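Local coordinates for protein Cyclo(L-tyrosyl-L-tyrosyl) synthase (Mycobacterium tuberculosis, PDB 2X9Q) that probably joins two tyrosyl groups delivered by tRNA into the cyclic dipeptide cyclo(L-Tyr-L-Tyr), without ATP, on the route to mycocyclosin, at residues N176-E181 with T240-G245; F110-F115 with C166-S171; Q74-E79 with S248-Y253; H82-V87 with D114-D119. All coordinates share one frame; numbering follows the deposited sequence.

Contact 1: N176-E181 with T240-G245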
# COMPACT_ATOMS: atom_id res chain seq x y z
N ASN A 176 -13.36 -2.16 10.13
CA ASN A 176 -13.64 -0.75 9.89
C ASN A 176 -14.76 -0.67 8.82
O ASN A 176 -14.66 -1.27 7.74
CB ASN A 176 -12.33 -0.07 9.43
CG ASN A 176 -12.54 1.39 9.10
OD1 ASN A 176 -13.05 1.69 8.04
ND2 ASN A 176 -12.11 2.32 9.98
N GLU A 177 -15.88 -0.02 9.14
CA GLU A 177 -16.99 0.06 8.16
C GLU A 177 -16.61 0.73 6.81
O GLU A 177 -16.96 0.20 5.79
CB GLU A 177 -18.25 0.75 8.78
CG GLU A 177 -19.50 0.48 7.97
CD GLU A 177 -20.74 1.33 8.46
OE1 GLU A 177 -20.56 2.48 8.96
OE2 GLU A 177 -21.90 0.84 8.34
N ALA A 178 -15.88 1.86 6.78
CA ALA A 178 -15.51 2.46 5.49
C ALA A 178 -14.63 1.44 4.65
O ALA A 178 -14.83 1.29 3.45
CB ALA A 178 -14.74 3.75 5.67
N TYR A 179 -13.69 0.74 5.30
CA TYR A 179 -12.83 -0.20 4.59
C TYR A 179 -13.74 -1.25 3.99
O TYR A 179 -13.61 -1.62 2.79
CB TYR A 179 -11.83 -0.86 5.59
CG TYR A 179 -11.06 -2.01 4.98
CD1 TYR A 179 -11.63 -3.31 4.86
CD2 TYR A 179 -9.76 -1.81 4.55
CE1 TYR A 179 -10.89 -4.40 4.26
CE2 TYR A 179 -9.02 -2.89 3.93
CZ TYR A 179 -9.60 -4.17 3.81
OH TYR A 179 -8.86 -5.16 3.20
N ARG A 180 -14.64 -1.80 4.82
CA ARG A 180 -15.51 -2.85 4.35
C ARG A 180 -16.41 -2.41 3.14
O ARG A 180 -16.63 -3.19 2.22
CB ARG A 180 -16.44 -3.29 5.47
CG ARG A 180 -15.88 -4.15 6.55
CD ARG A 180 -17.14 -4.38 7.52
NE ARG A 180 -16.88 -5.34 8.58
CZ ARG A 180 -17.54 -6.50 8.77
NH1 ARG A 180 -18.55 -6.88 7.97
NH2 ARG A 180 -17.19 -7.29 9.79
N GLU A 181 -16.91 -1.17 3.16
CA GLU A 181 -17.67 -0.64 2.05
C GLU A 181 -16.81 -0.46 0.80
O GLU A 181 -17.21 -0.85 -0.27
CB GLU A 181 -18.37 0.70 2.45
CG GLU A 181 -19.60 0.39 3.37
CD GLU A 181 -20.32 1.64 3.95
OE1 GLU A 181 -20.11 2.74 3.41
OE2 GLU A 181 -21.07 1.52 4.97
N THR A 240 -8.07 6.34 2.36
CA THR A 240 -7.54 6.39 3.71
C THR A 240 -8.22 7.51 4.53
O THR A 240 -8.53 7.31 5.71
CB THR A 240 -6.01 6.59 3.71
OG1 THR A 240 -5.39 5.42 3.13
CG2 THR A 240 -5.42 6.80 5.15
N PRO A 241 -8.51 8.69 3.92
CA PRO A 241 -9.28 9.69 4.74
C PRO A 241 -10.59 9.15 5.34
O PRO A 241 -10.87 9.42 6.53
CB PRO A 241 -9.59 10.81 3.70
CG PRO A 241 -8.27 10.81 2.97
CD PRO A 241 -8.12 9.27 2.63
N ALA A 242 -11.40 8.42 4.59
CA ALA A 242 -12.59 7.74 5.14
C ALA A 242 -12.27 6.70 6.20
O ALA A 242 -12.95 6.63 7.20
CB ALA A 242 -13.44 7.06 4.05
N ILE A 243 -11.21 5.94 6.02
CA ILE A 243 -10.97 4.81 6.92
C ILE A 243 -10.35 5.32 8.24
O ILE A 243 -10.70 4.82 9.31
CB ILE A 243 -9.99 3.86 6.20
CG1 ILE A 243 -10.73 3.25 4.96
CG2 ILE A 243 -9.37 2.82 7.20
CD1 ILE A 243 -9.73 2.50 3.98
N LEU A 244 -9.41 6.26 8.15
CA LEU A 244 -8.65 6.74 9.31
C LEU A 244 -9.14 8.10 9.85
O LEU A 244 -8.65 8.55 10.85
CB LEU A 244 -7.16 6.82 8.98
CG LEU A 244 -6.49 5.44 8.79
CD1 LEU A 244 -5.03 5.63 8.45
CD2 LEU A 244 -6.66 4.61 10.07
N GLY A 245 -10.09 8.75 9.16
CA GLY A 245 -10.61 10.07 9.55
C GLY A 245 -9.56 11.16 9.53
O GLY A 245 -9.49 11.91 10.51
O HOH W 1 -13.90 5.17 9.50
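Residues 177-181, the first turn of helix 177-192, run against the last turn of helix 220-244 at 141°, the axes of the two short segments coming to 8.4 Å, with Ala178 facing Ile243 where the backbones are nearest. Asn176 carries the polar half of this junction and divides its amide between the two helices. With CG anti to the backbone N (chi1 177°), OD1 turns back to its own helix and takes the N-H of Tyr179 on an in-plane lone pair, at 3.0 Å from OD1 to Tyr179 N. ND2 faces the other way and donates to Ile243 O, 2.9 Å off; the carbonyl is met on a lone pair, but the bond is bent and leaves the amide plane by 33°. This is a classical N-cap that also reaches a carbonyl in the last turn of a second helix, so one side chain serves a helix start and a helix end. A water donates to Ala242 O and accepts a weak bond from Asn176 ND2, extending the polar strip. The rest is van der Waals contact, made by Ile243 and two alanines. Ile243 crosses the Asn176 side chain at about a right angle, its CG2 3.9 Å from Asn176 OD1, while its CG1 lies 3.9 Å from Tyr179 N. Ala178 CB rests 3.7 Å from Ala242 O and 3.9 Å from Ala242 CB, two methyls meeting on the solvent side, where Ala242 is exposed. Tyr179 meets Ile243 with its backbone and CB, while its ring leads away, and its OH bonds Ala232 O, a residue probably in the substrate-binding site.

Contact 2: F110-F115 with C166-S171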
# COMPACT_ATOMS: atom_id res chain seq x y z
N PHE A 110 4.60 14.91 7.79
CA PHE A 110 3.14 14.73 7.94
C PHE A 110 2.69 14.92 9.38
O PHE A 110 3.42 14.48 10.28
CB PHE A 110 2.74 13.31 7.45
CG PHE A 110 3.15 13.02 6.05
CD1 PHE A 110 2.32 13.36 5.01
CD2 PHE A 110 4.41 12.53 5.77
CE1 PHE A 110 2.71 13.13 3.67
CE2 PHE A 110 4.85 12.35 4.44
CZ PHE A 110 4.02 12.62 3.40
N ASP A 111 1.47 15.39 9.62
CA ASP A 111 1.01 15.47 11.00
C ASP A 111 0.90 14.10 11.67
O ASP A 111 1.09 13.95 12.89
CB ASP A 111 -0.30 16.20 11.16
CG ASP A 111 -0.19 17.69 10.73
OD1 ASP A 111 0.94 18.24 10.64
OD2 ASP A 111 -1.24 18.24 10.37
N ARG A 112 0.55 13.09 10.87
CA ARG A 112 0.32 11.78 11.44
C ARG A 112 0.82 10.72 10.42
O ARG A 112 0.75 10.98 9.20
CB ARG A 112 -1.18 11.71 11.68
CG ARG A 112 -1.61 10.69 12.64
CD ARG A 112 -3.16 10.33 12.52
NE ARG A 112 -3.30 8.87 12.67
CZ ARG A 112 -4.43 8.18 12.68
NH1 ARG A 112 -5.62 8.78 12.53
NH2 ARG A 112 -4.36 6.85 12.87
N VAL A 113 1.35 9.59 10.88
CA VAL A 113 1.94 8.57 9.99
C VAL A 113 1.49 7.21 10.46
O VAL A 113 1.62 6.90 11.69
CB VAL A 113 3.47 8.59 9.98
CG1 VAL A 113 4.03 7.39 9.11
CG2 VAL A 113 4.01 9.92 9.50
N ASP A 114 0.97 6.38 9.56
CA ASP A 114 0.55 4.99 9.95
C ASP A 114 1.35 3.99 9.10
O ASP A 114 1.30 4.07 7.84
CB ASP A 114 -0.93 4.74 9.74
CG ASP A 114 -1.79 5.33 10.84
OD1 ASP A 114 -1.99 4.65 11.86
OD2 ASP A 114 -2.19 6.48 10.74
N PHE A 115 2.16 3.14 9.75
CA PHE A 115 2.81 2.05 9.06
C PHE A 115 1.69 1.02 9.05
O PHE A 115 1.04 0.85 10.08
CB PHE A 115 3.92 1.43 9.94
CG PHE A 115 5.20 2.12 9.91
CD1 PHE A 115 6.00 2.02 8.79
CD2 PHE A 115 5.63 2.90 11.01
CE1 PHE A 115 7.27 2.61 8.74
CE2 PHE A 115 6.89 3.53 10.96
CZ PHE A 115 7.71 3.37 9.84
N CYS A 166 1.92 5.34 14.33
CA CYS A 166 1.22 4.13 14.77
C CYS A 166 1.56 2.99 13.78
O CYS A 166 1.97 3.26 12.64
CB CYS A 166 -0.28 4.38 14.71
SG CYS A 166 -0.89 5.55 16.04
N VAL A 167 1.43 1.73 14.21
CA VAL A 167 1.61 0.58 13.33
C VAL A 167 0.36 -0.24 13.49
O VAL A 167 -0.19 -0.33 14.58
CB VAL A 167 2.83 -0.31 13.64
CG1 VAL A 167 3.05 -0.56 15.17
CG2 VAL A 167 2.75 -1.70 12.82
N ARG A 168 -0.14 -0.83 12.41
CA ARG A 168 -1.16 -1.84 12.63
C ARG A 168 -1.22 -2.79 11.46
O ARG A 168 -0.76 -2.45 10.40
CB ARG A 168 -2.52 -1.22 12.85
CG ARG A 168 -3.16 -0.73 11.60
CD ARG A 168 -4.39 0.18 11.98
NE ARG A 168 -3.93 1.55 12.24
CZ ARG A 168 -4.66 2.51 12.83
NH1 ARG A 168 -5.90 2.30 13.23
NH2 ARG A 168 -4.14 3.71 13.02
N PRO A 169 -1.80 -3.98 11.69
CA PRO A 169 -1.89 -4.91 10.57
C PRO A 169 -3.03 -4.55 9.62
O PRO A 169 -4.08 -4.03 10.05
CB PRO A 169 -2.19 -6.26 11.25
CG PRO A 169 -2.96 -5.88 12.54
CD PRO A 169 -2.50 -4.47 12.91
N MSE A 170 -2.88 -4.90 8.34
CA MSE A 170 -3.92 -4.68 7.38
C MSE A 170 -5.26 -5.35 7.81
O MSE A 170 -6.39 -4.77 7.57
CB MSE A 170 -3.44 -5.21 5.95
CG MSE A 170 -4.54 -4.91 4.79
SE MSE A 170 -4.66 -2.92 4.58
CE MSE A 170 -2.94 -2.67 3.73
N SER A 171 -5.20 -6.53 8.44
CA SER A 171 -6.43 -7.26 8.89
C SER A 171 -7.22 -6.48 9.91
O SER A 171 -8.37 -6.70 10.06
CB SER A 171 -6.10 -8.64 9.59
OG SER A 171 -5.17 -8.39 10.64
O HOH W 2 -1.35 1.96 11.99
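Asp114 and Phe115 pair in parallel with Cys166 and Val167, the strand segments lying 4.7 Å apart at closest approach. Three backbone hydrogen bonds make the ladder: Cys166 N to Val113 O, Phe115 N to Cys166 O and Arg168 N to Phe115 O. The ionic part lies on the face that carries Asp114 and Cys166. Arg168 NH2 donates to Asp114 OD1 at 2.6 Å, the oxygen lying near the guanidinium plane but being met from 41° above the carboxylate plane. Asp114 OD2 holds Arg112 NH2 at 3.1 Å, and the two arginines meet at their edges, Arg112 NH2 only 3.2 Å from Arg168 NH2; the carboxylate between them probably offsets that repulsion. The bend of Arg168 at chi3 (84°) places its NE, which donates to a water, 2.6 Å away, that in turn donates to Asp114 OD1 and Phe115 O. Apolar contact is slight, Phe115 CB to Val167 CB at 4.2 Å, on the other face. Strand 165-169 is the outermost of the sheet on this side within this chain: Ile151 of helix 133-158 packs on Phe115 and Val167, while Leu244 of helix 220-244 lies against Asp114 and Arg168, and strand 82-87 flanks strand 112-117 on its other edge.

Contact 3: Q74-E79 with S248-Y253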
# COMPACT_ATOMS: atom_id res chain seq x y z
N GLN A 74 0.74 15.46 -5.63
CA GLN A 74 1.76 16.35 -5.09
C GLN A 74 1.19 17.41 -4.19
O GLN A 74 1.87 17.84 -3.24
CB GLN A 74 2.54 16.98 -6.20
CG GLN A 74 3.64 17.96 -5.71
CD GLN A 74 4.18 18.72 -6.82
OE1 GLN A 74 3.80 19.90 -6.99
NE2 GLN A 74 5.08 18.09 -7.66
N ILE A 75 -0.02 17.91 -4.51
CA ILE A 75 -0.72 18.80 -3.61
C ILE A 75 -0.96 18.12 -2.26
O ILE A 75 -0.77 18.72 -1.17
CB ILE A 75 -2.07 19.31 -4.24
CG1 ILE A 75 -1.73 20.31 -5.39
CG2 ILE A 75 -2.89 20.00 -3.16
CD1 ILE A 75 -2.87 20.66 -6.13
N ILE A 76 -1.43 16.85 -2.30
CA ILE A 76 -1.66 16.14 -1.03
C ILE A 76 -0.38 15.93 -0.17
O ILE A 76 -0.40 16.05 1.08
CB ILE A 76 -2.38 14.80 -1.38
CG1 ILE A 76 -3.84 15.15 -1.80
CG2 ILE A 76 -2.34 13.88 -0.20
CD1 ILE A 76 -4.63 13.95 -2.63
N HIS A 77 0.72 15.61 -0.85
CA HIS A 77 2.00 15.49 -0.20
C HIS A 77 2.31 16.80 0.51
O HIS A 77 2.69 16.78 1.69
CB HIS A 77 3.09 15.27 -1.27
CG HIS A 77 4.50 15.19 -0.71
ND1 HIS A 77 5.59 15.57 -1.46
CD2 HIS A 77 4.98 14.89 0.53
CE1 HIS A 77 6.69 15.41 -0.74
NE2 HIS A 77 6.35 15.06 0.49
N THR A 78 2.19 17.93 -0.20
CA THR A 78 2.40 19.28 0.40
C THR A 78 1.44 19.61 1.54
O THR A 78 1.82 20.32 2.46
CB THR A 78 2.29 20.38 -0.75
OG1 THR A 78 3.25 20.04 -1.72
CG2 THR A 78 2.66 21.75 -0.20
N GLU A 79 0.18 19.16 1.50
CA GLU A 79 -0.68 19.38 2.63
C GLU A 79 -0.07 18.75 3.94
O GLU A 79 -0.34 19.23 5.04
CB GLU A 79 -2.04 18.73 2.43
CG GLU A 79 -2.79 19.19 1.19
CD GLU A 79 -3.60 20.48 1.46
OE1 GLU A 79 -4.77 20.52 1.10
OE2 GLU A 79 -3.08 21.39 2.11
N SER A 248 -6.48 14.30 4.47
CA SER A 248 -6.00 13.80 3.17
C SER A 248 -4.91 12.82 3.50
O SER A 248 -4.44 12.77 4.66
CB SER A 248 -5.45 14.91 2.32
OG SER A 248 -4.30 15.52 2.87
N SER A 249 -4.48 12.02 2.53
CA SER A 249 -3.44 11.07 2.91
C SER A 249 -2.65 10.69 1.69
O SER A 249 -3.26 10.52 0.60
CB SER A 249 -4.05 9.79 3.62
OG SER A 249 -2.96 8.83 3.85
N LEU A 250 -1.34 10.52 1.85
CA LEU A 250 -0.48 10.06 0.79
C LEU A 250 -0.05 8.61 1.06
O LEU A 250 0.62 8.34 2.06
CB LEU A 250 0.83 10.92 0.76
CG LEU A 250 1.69 10.81 -0.45
CD1 LEU A 250 0.95 11.34 -1.78
CD2 LEU A 250 2.88 11.69 -0.17
N ASN A 251 -0.40 7.70 0.15
CA ASN A 251 -0.09 6.28 0.34
C ASN A 251 1.26 5.99 -0.32
O ASN A 251 1.44 6.20 -1.54
CB ASN A 251 -1.26 5.42 -0.19
CG ASN A 251 -1.12 3.96 0.29
OD1 ASN A 251 -0.01 3.44 0.28
ND2 ASN A 251 -2.20 3.33 0.65
N CYS A 252 2.27 5.60 0.50
CA CYS A 252 3.66 5.59 0.02
C CYS A 252 4.29 4.25 -0.08
O CYS A 252 4.20 3.44 0.90
CB CYS A 252 4.56 6.41 0.98
SG CYS A 252 3.97 8.13 1.11
N TYR A 253 4.98 3.99 -1.20
CA TYR A 253 5.68 2.69 -1.34
C TYR A 253 6.86 2.91 -2.22
O TYR A 253 6.92 3.91 -2.92
CB TYR A 253 4.71 1.62 -1.94
CG TYR A 253 5.11 0.19 -1.66
CD1 TYR A 253 5.23 -0.25 -0.34
CD2 TYR A 253 5.39 -0.71 -2.72
CE1 TYR A 253 5.64 -1.58 -0.06
CE2 TYR A 253 5.79 -2.04 -2.45
CZ TYR A 253 5.90 -2.45 -1.13
OH TYR A 253 6.25 -3.73 -0.82
O HOH W 3 -1.37 14.87 3.30
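Ile76 presses its CG2 methyl onto the backbone of strand 249-253, 3.6 Å from Ser249 O, and this is the dense part of the contact. Because CG2 stands anti to the backbone N, beside the carbonyl carbon, it faces the strand, with Leu250 CB 4.4 Å from it. His77 and Leu250 add the second close pair. Leu250 CD2 lies 3.8 Å from His77 CB and 3.9 Å from both CG and CD2 of that residue, so one methyl touches CB and these two ring atoms together, the two side chains crossing obliquely. Phe110 comes against the same leucine and histidine, closing this apolar patch, and the far nitrogen of the ring, His77 NE2, is bonded to Gln61 OE1. The segment of helix 71-79 lies across the strand at 108°, with the axes 7.6 Å apart, so it meets little more than the beginning of the strand. Toward Ser248 the fit is looser. Glu79, exposed, brings no more than CB within 4.0 Å of Ser248 OG, and a water bridges the two segments, donating to Ile76 O at 2.7 Å and to Ser248 OG at 3.0 Å. That hydroxyl is also bonded to OD2 of Asp81, in the short connection from helix 71-79 to strand 82-87. Helix 71-79 thus packs on the central sheet of a Rossmann-like HUP-clan fold, at the end of the strand remote from Tyr253, which is probably a substrate-binding residue. Direct contact is wholly by van der Waals touch, and polar linkage depends on the bridging water, which implies an association held by shape and burial.

Contact 4: H82-V87 with D114-D119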
# COMPACT_ATOMS: atom_id res chain seq x y z
N HIS A 82 -1.20 13.37 6.32
CA HIS A 82 -1.14 11.95 6.69
C HIS A 82 -0.42 11.15 5.66
O HIS A 82 -0.52 11.44 4.44
CB HIS A 82 -2.53 11.39 6.92
CG HIS A 82 -2.51 9.97 7.44
ND1 HIS A 82 -2.60 8.87 6.60
CD2 HIS A 82 -2.26 9.48 8.70
CE1 HIS A 82 -2.48 7.76 7.33
NE2 HIS A 82 -2.30 8.10 8.61
N ALA A 83 0.38 10.18 6.11
CA ALA A 83 0.93 9.18 5.20
C ALA A 83 0.62 7.75 5.72
O ALA A 83 0.72 7.45 6.93
CB ALA A 83 2.44 9.37 4.94
N VAL A 84 0.30 6.87 4.77
CA VAL A 84 0.43 5.41 5.01
C VAL A 84 1.77 4.98 4.42
O VAL A 84 2.04 5.21 3.25
CB VAL A 84 -0.71 4.63 4.28
CG1 VAL A 84 -0.49 3.05 4.42
CG2 VAL A 84 -2.06 5.03 4.94
N ILE A 85 2.58 4.31 5.24
CA ILE A 85 3.80 3.65 4.82
C ILE A 85 3.48 2.16 4.86
O ILE A 85 3.43 1.58 5.95
CB ILE A 85 4.92 4.02 5.79
CG1 ILE A 85 5.10 5.59 5.70
CG2 ILE A 85 6.30 3.45 5.35
CD1 ILE A 85 6.32 6.09 6.51
N GLY A 86 3.17 1.57 3.71
CA GLY A 86 2.79 0.16 3.67
C GLY A 86 4.07 -0.67 3.81
O GLY A 86 5.15 -0.23 3.35
N VAL A 87 3.98 -1.81 4.50
CA VAL A 87 5.20 -2.62 4.70
C VAL A 87 4.81 -4.08 4.36
O VAL A 87 3.77 -4.51 4.75
CB VAL A 87 5.74 -2.51 6.18
CG1 VAL A 87 7.04 -3.31 6.30
CG2 VAL A 87 6.03 -1.05 6.56
N ASP A 114 0.97 6.38 9.56
CA ASP A 114 0.55 4.99 9.95
C ASP A 114 1.35 3.99 9.10
O ASP A 114 1.30 4.07 7.84
CB ASP A 114 -0.93 4.74 9.74
CG ASP A 114 -1.79 5.33 10.84
OD1 ASP A 114 -1.99 4.65 11.86
OD2 ASP A 114 -2.19 6.48 10.74
N PHE A 115 2.16 3.14 9.75
CA PHE A 115 2.81 2.05 9.06
C PHE A 115 1.69 1.02 9.05
O PHE A 115 1.04 0.85 10.08
CB PHE A 115 3.92 1.43 9.94
CG PHE A 115 5.20 2.12 9.91
CD1 PHE A 115 6.00 2.02 8.79
CD2 PHE A 115 5.63 2.90 11.01
CE1 PHE A 115 7.27 2.61 8.74
CE2 PHE A 115 6.89 3.53 10.96
CZ PHE A 115 7.71 3.37 9.84
N VAL A 116 1.46 0.36 7.91
CA VAL A 116 0.45 -0.71 7.85
C VAL A 116 1.14 -1.93 7.20
O VAL A 116 1.62 -1.86 6.11
CB VAL A 116 -0.76 -0.25 7.00
CG1 VAL A 116 -1.74 -1.38 6.84
CG2 VAL A 116 -1.48 1.02 7.67
N TYR A 117 1.25 -3.05 7.92
CA TYR A 117 1.90 -4.21 7.34
C TYR A 117 0.87 -5.21 6.86
O TYR A 117 -0.20 -5.42 7.48
CB TYR A 117 2.96 -4.86 8.28
CG TYR A 117 2.37 -5.37 9.58
CD1 TYR A 117 2.22 -4.51 10.64
CD2 TYR A 117 1.90 -6.72 9.72
CE1 TYR A 117 1.67 -4.93 11.84
CE2 TYR A 117 1.33 -7.15 10.96
CZ TYR A 117 1.28 -6.27 12.00
OH TYR A 117 0.66 -6.59 13.20
N THR A 118 1.17 -5.81 5.73
CA THR A 118 0.20 -6.70 5.12
C THR A 118 0.25 -8.08 5.85
O THR A 118 1.28 -8.67 5.92
CB THR A 118 0.37 -6.77 3.60
OG1 THR A 118 0.08 -5.47 3.08
CG2 THR A 118 -0.73 -7.76 2.96
N ASP A 119 -0.85 -8.54 6.43
CA ASP A 119 -0.82 -9.83 7.12
C ASP A 119 -1.95 -10.75 6.60
O ASP A 119 -2.50 -11.61 7.35
CB ASP A 119 -0.95 -9.61 8.63
CG ASP A 119 -2.28 -9.02 8.99
OD1 ASP A 119 -2.84 -8.22 8.17
OD2 ASP A 119 -2.81 -9.33 10.08
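The imidazole of His82 meets the Asp114 carboxylate at its edge: NE2 donates to OD2 at 2.7 Å, almost straight (174°), with the oxygen 5° from the ring plane and used through its anti lone pair. Ring and carboxylate planes stand 41° apart. His82 ND1, on the other side of the ring, bonds Ser249 OG, which helps fix its rotation, and Leu244 lies against both groups; the two arginines on the same carboxylate would probably lessen its tendency to favour a charged imidazole. The other flat group, Phe115, lies alongside Ile85, both pointing the same way: Ile85 CG2 reaches Phe115 CE1 at 3.6 Å, and Val87 CG2 comes obliquely to Phe115 CD1 at 3.8 Å. These strands are the two β-strands of a beta-alpha-beta unit linked by helix 96-109, parallel in the Rossmann-like core related to class I aminoacyl-tRNA synthetases. Five backbone hydrogen bonds join them, from Asp114 N to Ala83 O through to Thr118 N to Val87 O. Opposite Phe115, Val84 CG1 packs on Val116 CG2 at 4.0 Å. Just past the strand, Thr118 OG1 is bonded to Glu233 OE2, a carboxylate that could have a critical role in catalysis.

Contacts 2 and 4 are neighbours, their centres about 5 Å apart, because strand 112-117 pairs with strand 165-169 on one edge and strand 82-87 on the other, sharing Asp114 and Phe115. Contact 3 reaches the same sheet one strand further on, at 249-253, about 14 Å from each of them centre to centre. Contact 1 lies outside the sheet, its centre 13 to 17 Å from the centres of the others, but helix 220-244 brings Leu244 onto His82, Asp114 and Arg168. Along the chain, 74-79 and 248-253 bracket all the rest: contact 4 opens next, then contact 2, then contact 1. Together they connect the parallel core to the helix carrying probable substrate-binding residues.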